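Bacillaene synthase decarboxylase PksI (Bacillus subtilis, PDB 4Q1K) catalyses the decarboxylation of a PksL-tethered 3-methylglutaconyl group to a 3-methylcrotonyl group during biosynthesis of the antibiotic bacillaene. Local coordinates at residues F163-K168 and S172-I177; R92-L97 and E257-I262; S32-V37 and E210-L215; L226-H229 and L234-Q237. The protein carries 1 engineered substitution. All coordinates share one frame; numbering follows the deposited sequence.

Interaction 1 (F163-K168 and S172-I177); sequences FIVPKK and SLAQEI
Ala-174 sets its methyl group against the bend made by Pro-166, and this is the centre of the contact. Ala-174 CB lies 3.4 Å from Pro-166 N, an atom with no hydrogen to give to the preceding helical turn, so the alanine meets the helix exactly where its bonding is interrupted and it kinks. The pyrrolidine ring joins in alongside, with Pro-166 CD 3.8 Å from Ala-174 CB. Beside it, Val-165 CG1 comes within 3.6 Å of Ala-174 CB, and the same valine methyl reaches Ile-177 CG2 at 4.1 Å, one turn further along the partner helix. Val-165 can serve both because CG1 stands anti to the backbone N (chi1 178°).

No hydrogen bond crosses the interface; its side-chain contacts are all aliphatic. The small alanine suits the place, since it lets the CA atoms of Pro-166 and Ala-174 come to 5.0 Å while the two local helix axes pass 8.1 Å apart, with 142° between their N-to-C directions. Such a roughly antiparallel pair is a tight helical hairpin, with helix 161-169 turning almost at once into helix 171-180.

Further out, the carboxylate of Glu-176 is bound by Arg-192 and Tyr-184. Val-165 and Ile-164 also pack on Leu-133 of helix 127-133, and Ile-177 on Ala-148. Other subunits of the trimer border the hairpin: Leu-173 meets Pro-195 of the second, and Lys-167 and Lys-168 meet Phe-171 of the third, while Phe-163 leans on helix 220-252.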
loop_
_atom_site.group_PDB
_atom_site.type_symbol
_atom_site.label_atom_id
_atom_site.label_comp_id
_atom_site.label_asym_id
_atom_site.label_seq_id
_atom_site.Cartn_x
_atom_site.Cartn_y
_atom_site.Cartn_z
ATOM N N PHE B 163 8.921 -5.625 9.858
ATOM C CA PHE B 163 7.589 -6.161 9.502
ATOM C C PHE B 163 6.574 -4.990 9.570
ATOM O O PHE B 163 5.790 -4.774 8.632
ATOM C CB PHE B 163 7.247 -7.218 10.552
ATOM C CG PHE B 163 5.823 -7.694 10.439
ATOM C CD1 PHE B 163 5.472 -8.496 9.368
ATOM C CD2 PHE B 163 4.842 -7.247 11.329
ATOM C CE1 PHE B 163 4.160 -8.970 9.231
ATOM C CE2 PHE B 163 3.508 -7.660 11.143
ATOM C CZ PHE B 163 3.175 -8.522 10.073
ATOM N N ILE B 164 6.597 -4.190 10.672
ATOM C CA ILE B 164 5.482 -3.221 10.899
ATOM C C ILE B 164 5.618 -1.969 10.045
ATOM O O ILE B 164 4.612 -1.334 9.676
ATOM C CB ILE B 164 5.311 -2.919 12.405
ATOM C CG1 ILE B 164 3.872 -2.361 12.724
ATOM C CG2 ILE B 164 6.382 -1.937 12.825
ATOM C CD1 ILE B 164 2.700 -3.293 12.380
ATOM N N VAL B 165 6.850 -1.604 9.702
ATOM C CA VAL B 165 7.002 -0.425 8.832
ATOM C C VAL B 165 6.397 -0.639 7.390
ATOM O O VAL B 165 5.615 0.172 6.984
ATOM C CB VAL B 165 8.471 0.151 8.888
ATOM C CG1 VAL B 165 8.575 1.378 7.910
ATOM C CG2 VAL B 165 8.875 0.556 10.361
ATOM N N PRO B 166 6.760 -1.716 6.673
ATOM C CA PRO B 166 6.110 -2.002 5.405
ATOM C C PRO B 166 4.597 -2.212 5.638
ATOM O O PRO B 166 3.791 -1.838 4.807
ATOM C CB PRO B 166 6.764 -3.304 4.926
ATOM C CG PRO B 166 8.023 -3.509 5.768
ATOM C CD PRO B 166 7.844 -2.674 7.028
ATOM N N LYS B 167 4.234 -2.948 6.713
ATOM C CA LYS B 167 2.767 -3.209 6.888
ATOM C C LYS B 167 1.950 -1.851 6.970
ATOM O O LYS B 167 0.829 -1.769 6.474
ATOM C CB LYS B 167 2.666 -3.987 8.227
ATOM C CG LYS B 167 1.228 -4.367 8.595
ATOM C CD LYS B 167 0.523 -5.051 7.463
ATOM C CE LYS B 167 1.098 -6.408 7.136
ATOM N NZ LYS B 167 0.107 -7.240 6.361
ATOM N N LYS B 168 2.463 -0.864 7.684
ATOM C CA LYS B 168 1.656 0.339 7.940
ATOM C C LYS B 168 1.927 1.452 6.920
ATOM O O LYS B 168 1.007 2.234 6.643
ATOM C CB LYS B 168 2.014 0.872 9.332
ATOM C CG LYS B 168 1.572 -0.033 10.534
ATOM C CD LYS B 168 0.068 -0.303 10.468
ATOM C CE LYS B 168 -0.356 -1.230 11.587
ATOM N NZ LYS B 168 -0.774 -0.383 12.756
ATOM N N SER B 172 7.278 0.362 -0.392
ATOM C CA SER B 172 8.254 1.243 -0.984
ATOM C C SER B 172 8.799 2.257 -0.006
ATOM O O SER B 172 10.039 2.434 0.153
ATOM C CB SER B 172 7.561 1.956 -2.219
ATOM O OG SER B 172 8.565 2.766 -2.833
ATOM N N LEU B 173 7.920 2.978 0.676
ATOM C CA LEU B 173 8.489 3.943 1.646
ATOM C C LEU B 173 9.235 3.252 2.731
ATOM O O LEU B 173 10.234 3.788 3.236
ATOM C CB LEU B 173 7.346 4.775 2.279
ATOM C CG LEU B 173 7.729 6.034 3.065
ATOM C CD1 LEU B 173 8.468 6.961 2.167
ATOM C CD2 LEU B 173 6.400 6.677 3.521
ATOM N N ALA B 174 8.786 2.087 3.155
ATOM C CA ALA B 174 9.551 1.359 4.148
ATOM C C ALA B 174 11.002 1.077 3.726
ATOM O O ALA B 174 11.873 1.040 4.606
ATOM C CB ALA B 174 8.847 0.045 4.570
ATOM N N GLN B 175 11.241 0.784 2.432
ATOM C CA GLN B 175 12.625 0.473 2.033
ATOM C C GLN B 175 13.507 1.678 2.430
ATOM O O GLN B 175 14.586 1.513 2.924
ATOM C CB GLN B 175 12.791 0.249 0.540
ATOM C CG GLN B 175 11.852 -0.775 -0.081
ATOM C CD GLN B 175 11.884 -2.078 0.737
ATOM O OE1 GLN B 175 11.032 -2.346 1.655
ATOM N NE2 GLN B 175 12.901 -2.857 0.466
ATOM N N GLU B 176 13.049 2.888 2.039
ATOM C CA GLU B 176 13.861 4.054 2.228
ATOM C C GLU B 176 14.003 4.309 3.722
ATOM O O GLU B 176 15.107 4.612 4.223
ATOM C CB GLU B 176 13.057 5.227 1.539
ATOM C CG GLU B 176 13.758 6.539 1.688
ATOM C CD GLU B 176 12.860 7.675 1.135
ATOM O OE1 GLU B 176 12.381 7.527 0.007
ATOM O OE2 GLU B 176 12.641 8.680 1.849
ATOM N N ILE B 177 12.871 4.262 4.435
ATOM C CA ILE B 177 12.942 4.499 5.903
ATOM C C ILE B 177 13.884 3.552 6.641
ATOM O O ILE B 177 14.690 3.986 7.469
ATOM C CB ILE B 177 11.525 4.371 6.553
ATOM C CG1 ILE B 177 10.716 5.627 6.104
ATOM C CG2 ILE B 177 11.522 4.179 8.102
ATOM C CD1 ILE B 177 9.161 5.507 6.385
#

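Interaction 2 (R92-L97 and E257-I262)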
loop_
_atom_site.group_PDB
_atom_site.type_symbol
_atom_site.label_atom_id
_atom_site.label_comp_id
_atom_site.label_asym_id
_atom_site.label_seq_id
_atom_site.Cartn_x
_atom_site.Cartn_y
_atom_site.Cartn_z
ATOM N N ARG B 92 24.517 -2.228 25.494
ATOM C CA ARG B 92 24.355 -3.514 26.149
ATOM C C ARG B 92 24.114 -4.593 25.109
ATOM O O ARG B 92 24.700 -5.673 25.182
ATOM C CB ARG B 92 23.194 -3.470 27.143
ATOM C CG ARG B 92 23.408 -2.513 28.305
ATOM C CD ARG B 92 24.077 -3.210 29.478
ATOM N NE ARG B 92 23.148 -4.069 30.207
ATOM C CZ ARG B 92 22.055 -3.632 30.822
ATOM N NH1 ARG B 92 21.748 -2.343 30.799
ATOM N NH2 ARG B 92 21.265 -4.485 31.462
ATOM N N ILE B 93 23.255 -4.307 24.133
ATOM C CA ILE B 93 23.035 -5.288 23.072
ATOM C C ILE B 93 24.329 -5.415 22.219
ATOM O O ILE B 93 24.681 -6.515 21.767
ATOM C CB ILE B 93 21.855 -4.868 22.114
ATOM C CG1 ILE B 93 20.529 -4.697 22.907
ATOM C CG2 ILE B 93 21.739 -5.917 21.013
ATOM C CD1 ILE B 93 19.329 -4.167 22.015
ATOM N N GLN B 94 25.042 -4.303 21.989
ATOM C CA GLN B 94 26.256 -4.378 21.142
ATOM C C GLN B 94 27.250 -5.331 21.838
ATOM O O GLN B 94 27.866 -6.184 21.176
ATOM C CB GLN B 94 26.838 -2.982 20.902
ATOM C CG GLN B 94 27.997 -2.888 19.910
ATOM C CD GLN B 94 29.347 -3.328 20.434
ATOM O OE1 GLN B 94 29.561 -3.373 21.657
ATOM N NE2 GLN B 94 30.237 -3.745 19.515
ATOM N N GLN B 95 27.330 -5.212 23.168
ATOM C CA GLN B 95 28.238 -6.045 23.971
ATOM C C GLN B 95 27.813 -7.527 24.041
ATOM O O GLN B 95 28.577 -8.360 24.527
ATOM C CB GLN B 95 28.325 -5.514 25.384
ATOM C CG GLN B 95 29.170 -4.281 25.629
ATOM C CD GLN B 95 29.166 -3.980 27.114
ATOM O OE1 GLN B 95 29.646 -4.791 27.906
ATOM N NE2 GLN B 95 28.544 -2.862 27.511
ATOM N N GLY B 96 26.622 -7.869 23.549
ATOM C CA GLY B 96 26.059 -9.169 23.666
ATOM C C GLY B 96 25.497 -9.425 25.061
ATOM O O GLY B 96 25.186 -10.561 25.408
ATOM N N LEU B 97 25.359 -8.412 25.908
ATOM C CA LEU B 97 24.753 -8.710 27.252
ATOM C C LEU B 97 23.199 -8.945 27.215
ATOM O O LEU B 97 22.604 -9.667 28.041
ATOM C CB LEU B 97 25.093 -7.561 28.220
ATOM C CG LEU B 97 26.558 -7.320 28.501
ATOM C CD1 LEU B 97 26.710 -5.956 29.124
ATOM C CD2 LEU B 97 26.950 -8.404 29.532
ATOM N N GLU B 257 32.579 -1.165 15.226
ATOM C CA GLU B 257 32.156 0.126 14.716
ATOM C C GLU B 257 30.728 0.485 15.146
ATOM O O GLU B 257 30.341 1.681 15.133
ATOM C CB GLU B 257 32.341 0.209 13.221
ATOM C CG GLU B 257 31.343 -0.575 12.447
ATOM C CD GLU B 257 31.351 -0.131 11.004
ATOM O OE1 GLU B 257 31.554 -1.038 10.190
ATOM O OE2 GLU B 257 31.199 1.098 10.714
ATOM N N VAL B 258 29.967 -0.507 15.594
ATOM C CA VAL B 258 28.582 -0.214 16.099
ATOM C C VAL B 258 28.733 0.528 17.444
ATOM O O VAL B 258 28.079 1.552 17.694
ATOM C CB VAL B 258 27.746 -1.507 16.264
ATOM C CG1 VAL B 258 26.462 -1.215 17.047
ATOM C CG2 VAL B 258 27.384 -2.044 14.866
ATOM N N LYS B 259 29.657 0.041 18.292
ATOM C CA LYS B 259 29.955 0.717 19.552
ATOM C C LYS B 259 30.362 2.158 19.280
ATOM O O LYS B 259 29.939 3.090 19.964
ATOM C CB LYS B 259 31.087 -0.094 20.293
ATOM C CG LYS B 259 31.439 0.444 21.668
ATOM C CD LYS B 259 32.577 -0.404 22.235
ATOM C CE LYS B 259 32.961 0.083 23.617
ATOM N NZ LYS B 259 33.904 -0.859 24.330
ATOM N N SER B 260 31.252 2.359 18.312
ATOM C CA SER B 260 31.736 3.705 17.995
ATOM C C SER B 260 30.596 4.600 17.559
ATOM O O SER B 260 30.547 5.752 17.954
ATOM C CB SER B 260 32.711 3.676 16.809
ATOM O OG SER B 260 33.832 2.956 17.215
ATOM N N ARG B 261 29.735 4.083 16.686
ATOM C CA ARG B 261 28.575 4.932 16.234
ATOM C C ARG B 261 27.572 5.257 17.352
ATOM O O ARG B 261 27.041 6.350 17.404
ATOM C CB ARG B 261 27.834 4.295 15.051
ATOM C CG ARG B 261 28.725 4.174 13.813
ATOM C CD ARG B 261 28.099 3.138 12.900
ATOM N NE ARG B 261 28.871 2.926 11.669
ATOM C CZ ARG B 261 28.526 3.417 10.496
ATOM N NH1 ARG B 261 27.364 4.099 10.379
ATOM N NH2 ARG B 261 29.318 3.178 9.411
ATOM N N ILE B 262 27.278 4.283 18.210
ATOM C CA ILE B 262 26.366 4.564 19.325
ATOM C C ILE B 262 26.976 5.612 20.219
ATOM O O ILE B 262 26.293 6.502 20.702
ATOM C CB ILE B 262 26.046 3.304 20.166
ATOM C CG1 ILE B 262 25.334 2.252 19.300
ATOM C CG2 ILE B 262 25.258 3.625 21.425
ATOM C CD1 ILE B 262 25.185 0.902 20.003
#
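A Schellman motif closes this end of the helix that begins at residue 87 in this crotonase-type fold, and within its last turn Gln-94 packs on Val-258 and Lys-259 of the C-terminal helix 256-265. Gly-96 leaves the helix with positive phi, a conformation that glycine adopts easily, and two backbone bonds close the motif: Leu-97 N to Arg-92 O at 2.9 Å and Gly-96 N to Ile-93 O at 3.0 Å.

Gln-94 carries the contact with both its methylenes and its amide. CG is anti to the backbone N, and a bend at chi2 (-78°) then brings the amide against CB of Lys-259. Gln-94 CG touches Val-258 CG1 at 3.7 Å as the two side chains slide past each other in opposite directions. The amide carbon CD rests 3.7 Å from Lys-259 CB, where the chains cross at about a right angle; the lysine then runs on, extended, away from the interface. Ile-262 CD1 adds a looser contact. Glutamine suits this buried spot because its methylenes pack while its NE2 is satisfied by the carbonyl of His-255; its backbone O takes a bond from His-254. The side chain of Val-258 lies about 9 Å from that of the active-site His-249.

Toward the second subunit, Arg-261 NH2 also bonds to Glu-217 O of that chain, and the arginine forms a salt bridge with Glu-257 side-on, NE and NH2 both reaching OE2 at 3.1 Å from the same face of the carboxylate.

Interaction 3 (S32-V37 and E210-L215); sequences SAIIQV and ELAQEL
Where strand 34-39 begins, its backbone passes helix 201-215 with the CA atoms of Ile-34 and Ala-212 6.6 Å apart. Ile-34 alone bridges the gap from the strand. Its CG2 branch meets Ala-212 CB at 3.7 Å, while the longer branch lies against the same methyl and also against the helix backbone, CD1 lying 3.5 Å from Ala-212 C and equally near the N of Gln-213. CD1 also touches Gln-213 CG at 3.8 Å. The branching explains this reach: CG2 is anti to the backbone N (CG1 at chi1 -57°), so both arms of the isoleucine lie against the helix together. Alanine suits the opposing position because its single methyl lets the isoleucine lie close to the helix backbone.

Around this pair, Ile-34 also packs on Ile-73 of the neighbouring strand 71-75, and Ala-212 on Ile-117 of strand 116-120, so the helix lies against a face of the main sheet of the crotonase-like fold.

No hydrogen bond passes between the two segments. The directional tie comes just beside them, from Gln-213 NE2 to Glu-31 OE2 at the end of strand 25-31. Dispersion and shape fit therefore hold the contact itself, with polar fixing left to its more exposed margin.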
loop_
_atom_site.group_PDB
_atom_site.type_symbol
_atom_site.label_atom_id
_atom_site.label_comp_id
_atom_site.label_asym_id
_atom_site.label_seq_id
_atom_site.Cartn_x
_atom_site.Cartn_y
_atom_site.Cartn_z
ATOM N N SER B 32 -15.569 6.535 31.088
ATOM C CA SER B 32 -15.757 5.238 31.639
ATOM C C SER B 32 -15.104 4.103 30.836
ATOM O O SER B 32 -14.662 3.077 31.420
ATOM C CB SER B 32 -17.301 5.020 31.758
ATOM O OG SER B 32 -17.510 3.657 32.076
ATOM N N ALA B 33 -15.066 4.222 29.508
ATOM C CA ALA B 33 -14.476 3.160 28.668
ATOM C C ALA B 33 -13.227 3.560 27.871
ATOM O O ALA B 33 -12.900 2.869 26.885
ATOM C CB ALA B 33 -15.557 2.647 27.672
ATOM N N ILE B 34 -12.553 4.666 28.227
ATOM C CA ILE B 34 -11.344 5.093 27.501
ATOM C C ILE B 34 -10.252 5.304 28.545
ATOM O O ILE B 34 -10.447 6.117 29.524
ATOM C CB ILE B 34 -11.583 6.497 26.872
ATOM C CG1 ILE B 34 -12.824 6.367 25.953
ATOM C CG2 ILE B 34 -10.308 6.933 26.079
ATOM C CD1 ILE B 34 -13.185 7.669 25.201
ATOM N N ILE B 35 -9.102 4.684 28.281
ATOM C CA ILE B 35 -7.962 4.749 29.203
ATOM C C ILE B 35 -6.811 5.392 28.401
ATOM O O ILE B 35 -6.517 4.957 27.280
ATOM C CB ILE B 35 -7.603 3.327 29.728
ATOM C CG1 ILE B 35 -6.524 3.326 30.813
ATOM C CG2 ILE B 35 -7.264 2.343 28.593
ATOM C CD1 ILE B 35 -6.884 4.140 31.999
ATOM N N GLN B 36 -6.202 6.375 29.009
ATOM C CA GLN B 36 -5.025 7.060 28.448
ATOM C C GLN B 36 -3.772 6.605 29.161
ATOM O O GLN B 36 -3.711 6.596 30.415
ATOM C CB GLN B 36 -5.219 8.575 28.470
ATOM C CG GLN B 36 -4.001 9.379 27.966
ATOM C CD GLN B 36 -4.332 10.862 28.070
ATOM O OE1 GLN B 36 -5.098 11.353 27.273
ATOM N NE2 GLN B 36 -3.884 11.514 29.094
ATOM N N VAL B 37 -2.805 6.135 28.362
ATOM C CA VAL B 37 -1.466 5.730 28.874
ATOM C C VAL B 37 -0.467 6.840 28.480
ATOM O O VAL B 37 -0.148 6.978 27.321
ATOM C CB VAL B 37 -1.026 4.357 28.332
ATOM C CG1 VAL B 37 0.392 3.934 28.836
ATOM C CG2 VAL B 37 -2.048 3.267 28.741
ATOM N N GLU B 210 -11.202 12.418 20.749
ATOM C CA GLU B 210 -12.482 12.359 20.005
ATOM C C GLU B 210 -12.624 11.024 19.272
ATOM O O GLU B 210 -13.731 10.433 19.181
ATOM C CB GLU B 210 -12.587 13.528 18.994
ATOM C CG GLU B 210 -12.721 14.854 19.739
ATOM C CD GLU B 210 -12.516 16.088 18.869
ATOM O OE1 GLU B 210 -11.988 15.922 17.765
ATOM O OE2 GLU B 210 -12.866 17.209 19.297
ATOM N N LEU B 211 -11.520 10.517 18.707
ATOM C CA LEU B 211 -11.647 9.271 17.984
ATOM C C LEU B 211 -11.955 8.142 19.045
ATOM O O LEU B 211 -12.713 7.214 18.774
ATOM C CB LEU B 211 -10.325 9.025 17.281
ATOM C CG LEU B 211 -10.094 7.775 16.491
ATOM C CD1 LEU B 211 -11.187 7.586 15.433
ATOM C CD2 LEU B 211 -8.703 7.904 15.838
ATOM N N ALA B 212 -11.328 8.223 20.204
ATOM C CA ALA B 212 -11.597 7.179 21.243
ATOM C C ALA B 212 -13.054 7.250 21.706
ATOM O O ALA B 212 -13.651 6.212 22.012
ATOM C CB ALA B 212 -10.698 7.387 22.464
ATOM N N GLN B 213 -13.601 8.477 21.802
ATOM C CA GLN B 213 -15.026 8.612 22.119
ATOM C C GLN B 213 -15.882 7.969 21.072
ATOM O O GLN B 213 -16.887 7.339 21.426
ATOM C CB GLN B 213 -15.414 10.089 22.206
ATOM C CG GLN B 213 -14.814 10.661 23.495
ATOM C CD GLN B 213 -14.941 12.163 23.622
ATOM O OE1 GLN B 213 -14.693 12.869 22.691
ATOM N NE2 GLN B 213 -15.292 12.661 24.830
ATOM N N GLU B 214 -15.533 8.154 19.803
ATOM C CA GLU B 214 -16.271 7.446 18.714
ATOM C C GLU B 214 -16.164 5.925 18.823
ATOM O O GLU B 214 -17.149 5.217 18.693
ATOM C CB GLU B 214 -15.890 8.009 17.335
ATOM C CG GLU B 214 -16.307 9.469 17.270
ATOM C CD GLU B 214 -15.711 10.177 16.033
ATOM O OE1 GLU B 214 -15.165 9.475 15.181
ATOM O OE2 GLU B 214 -15.706 11.413 15.912
ATOM N N LEU B 215 -14.965 5.406 19.090
ATOM C CA LEU B 215 -14.828 3.983 19.214
ATOM C C LEU B 215 -15.675 3.470 20.386
ATOM O O LEU B 215 -16.219 2.368 20.308
ATOM C CB LEU B 215 -13.351 3.633 19.434
ATOM C CG LEU B 215 -12.482 3.710 18.162
ATOM C CD1 LEU B 215 -10.997 3.737 18.565
ATOM C CD2 LEU B 215 -12.818 2.543 17.184
#

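Interaction 4 (L226-H229 and L234-Q237)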
loop_
_atom_site.group_PDB
_atom_site.type_symbol
_atom_site.label_atom_id
_atom_site.label_comp_id
_atom_site.label_asym_id
_atom_site.label_seq_id
_atom_site.Cartn_x
_atom_site.Cartn_y
_atom_site.Cartn_z
ATOM N N LEU B 226 -13.629 -7.834 16.355
ATOM C CA LEU B 226 -13.131 -7.258 15.083
ATOM C C LEU B 226 -11.628 -7.084 15.089
ATOM O O LEU B 226 -10.911 -7.498 14.164
ATOM C CB LEU B 226 -13.880 -5.951 14.763
ATOM C CG LEU B 226 -13.381 -5.493 13.329
ATOM C CD1 LEU B 226 -13.549 -6.418 12.088
ATOM C CD2 LEU B 226 -14.169 -4.146 13.141
ATOM N N LYS B 227 -11.078 -6.510 16.153
ATOM C CA LYS B 227 -9.631 -6.342 16.104
ATOM C C LYS B 227 -8.926 -7.719 16.012
ATOM O O LYS B 227 -7.919 -7.884 15.293
ATOM C CB LYS B 227 -9.170 -5.617 17.353
ATOM C CG LYS B 227 -7.626 -5.569 17.479
ATOM C CD LYS B 227 -7.137 -4.594 18.562
ATOM C CE LYS B 227 -5.615 -4.839 18.738
ATOM N NZ LYS B 227 -4.937 -3.756 19.570
ATOM N N ASP B 228 -9.418 -8.696 16.788
ATOM C CA ASP B 228 -8.789 -10.044 16.726
ATOM C C ASP B 228 -8.696 -10.543 15.277
ATOM O O ASP B 228 -7.659 -11.078 14.901
ATOM C CB ASP B 228 -9.650 -11.050 17.460
ATOM C CG ASP B 228 -9.382 -11.081 18.943
ATOM O OD1 ASP B 228 -8.407 -10.495 19.411
ATOM O OD2 ASP B 228 -10.224 -11.739 19.652
ATOM N N HIS B 229 -9.740 -10.322 14.487
ATOM C CA HIS B 229 -9.803 -10.715 13.055
ATOM C C HIS B 229 -8.869 -9.879 12.173
ATOM O O HIS B 229 -8.076 -10.401 11.359
ATOM C CB HIS B 229 -11.226 -10.533 12.572
ATOM C CG HIS B 229 -11.411 -10.758 11.110
ATOM N ND1 HIS B 229 -11.286 -12.004 10.495
ATOM C CD2 HIS B 229 -11.758 -9.889 10.132
ATOM C CE1 HIS B 229 -11.580 -11.884 9.205
ATOM N NE2 HIS B 229 -11.882 -10.608 8.961
ATOM N N LEU B 234 -1.024 -10.237 11.561
ATOM C CA LEU B 234 0.149 -9.629 12.200
ATOM C C LEU B 234 0.554 -10.478 13.374
ATOM O O LEU B 234 1.776 -10.674 13.575
ATOM C CB LEU B 234 -0.172 -8.234 12.745
ATOM C CG LEU B 234 -0.214 -7.132 11.707
ATOM C CD1 LEU B 234 -1.208 -7.389 10.612
ATOM C CD2 LEU B 234 -0.534 -5.870 12.481
ATOM N N ARG B 235 -0.443 -10.944 14.195
ATOM C CA ARG B 235 -0.020 -11.726 15.369
ATOM C C ARG B 235 0.624 -13.063 14.963
ATOM O O ARG B 235 1.606 -13.548 15.600
ATOM C CB ARG B 235 -1.269 -11.971 16.276
ATOM C CG ARG B 235 -1.636 -10.693 17.092
ATOM C CD ARG B 235 -2.938 -10.947 17.839
ATOM N NE ARG B 235 -3.320 -9.780 18.620
ATOM C CZ ARG B 235 -4.545 -9.562 19.068
ATOM N NH1 ARG B 235 -5.542 -10.392 18.720
ATOM N NH2 ARG B 235 -4.777 -8.487 19.845
ATOM N N ASP B 236 0.109 -13.636 13.863
ATOM C CA ASP B 236 0.614 -14.862 13.318
ATOM C C ASP B 236 2.017 -14.727 12.733
ATOM O O ASP B 236 2.818 -15.626 12.898
ATOM C CB ASP B 236 -0.347 -15.359 12.251
ATOM C CG ASP B 236 0.108 -16.671 11.624
ATOM O OD1 ASP B 236 0.276 -17.686 12.347
ATOM O OD2 ASP B 236 0.348 -16.677 10.391
ATOM N N GLN B 237 2.267 -13.630 12.004
ATOM C CA GLN B 237 3.493 -13.452 11.216
ATOM C C GLN B 237 4.648 -12.836 11.972
ATOM O O GLN B 237 5.813 -13.105 11.592
ATOM C CB GLN B 237 3.228 -12.690 9.951
ATOM C CG GLN B 237 2.317 -13.449 8.953
ATOM C CD GLN B 237 1.864 -12.515 7.833
ATOM O OE1 GLN B 237 2.594 -11.612 7.453
ATOM N NE2 GLN B 237 0.659 -12.652 7.380
HETATM O O HOH W 1 -7.578 -7.849 19.780
HETATM O O HOH W 2 -5.896 -12.222 16.487
#
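The guanidinium of Arg-235 receives Asp-228 at its edge, with OD1 close to the guanidinium plane, whereas Lys-227 CE approaches NH2 obliquely at 3.9 Å. The carboxylate is turned 62° from the guanidinium. Arg-235 NH1 meets Asp-228 OD1 on its anti side, 32° out of the carboxylate plane, in a salt bridge of 2.9 Å whose N-H points fairly straight at the oxygen (160°).

Two waters complete the link. Water 1 donates to Asp-228 OD1 at 2.8 Å and accepts from Arg-235 NH2 at 2.9 Å, so the one carboxylate oxygen is tied to the guanidinium both directly and through solvent. Water 2 donates to the main-chain oxygen Asp-228 O at 2.6 Å and accepts from Arg-235 NH1, which thus serves carboxylate and backbone together.

Both residues belong to the long helix 220-252, seven positions apart, about two turns. Arginine suits that span: its chain, extended from CG to NE, runs back along the helix surface to the aspartate, whose CG stands beside its own backbone N. Arg-235 NH2 has a further partner in Leu-110 O.

Lys-227 crosses Arg-235 at about a right angle, with NZ 4.7 Å from Arg-235 NH2. Its ammonium is buried and well provided for, bound by the carboxylate of Asp-136 and the carbonyls of Ala-109, Cys-112 and Ile-114, which probably offsets the nearby like charge. One residue beyond Asp-228, His-229 NE2 bonds to Thr-162 OG1 of the third subunit.

In the fold
Interactions 1 and 4 are the pair that touch: Phe-163 of the hairpin in interaction 1 lies on the long helix, its CE2 3.8 Å from Leu-234 CG, although the centres of the two interactions are 19 Å apart. Both also border the third subunit, as does interaction 3, whose nearest atoms are about 8 Å from interaction 4. Helix 201-215 of interaction 3 is followed in the chain by helix 220-252 of interaction 4, which carries the active-site His-249 near its far end. Interaction 2 is the contact lying near that histidine; its centre is 40 Å from that of interaction 3, across the middle of the chain, and both it and interaction 1 meet the second subunit.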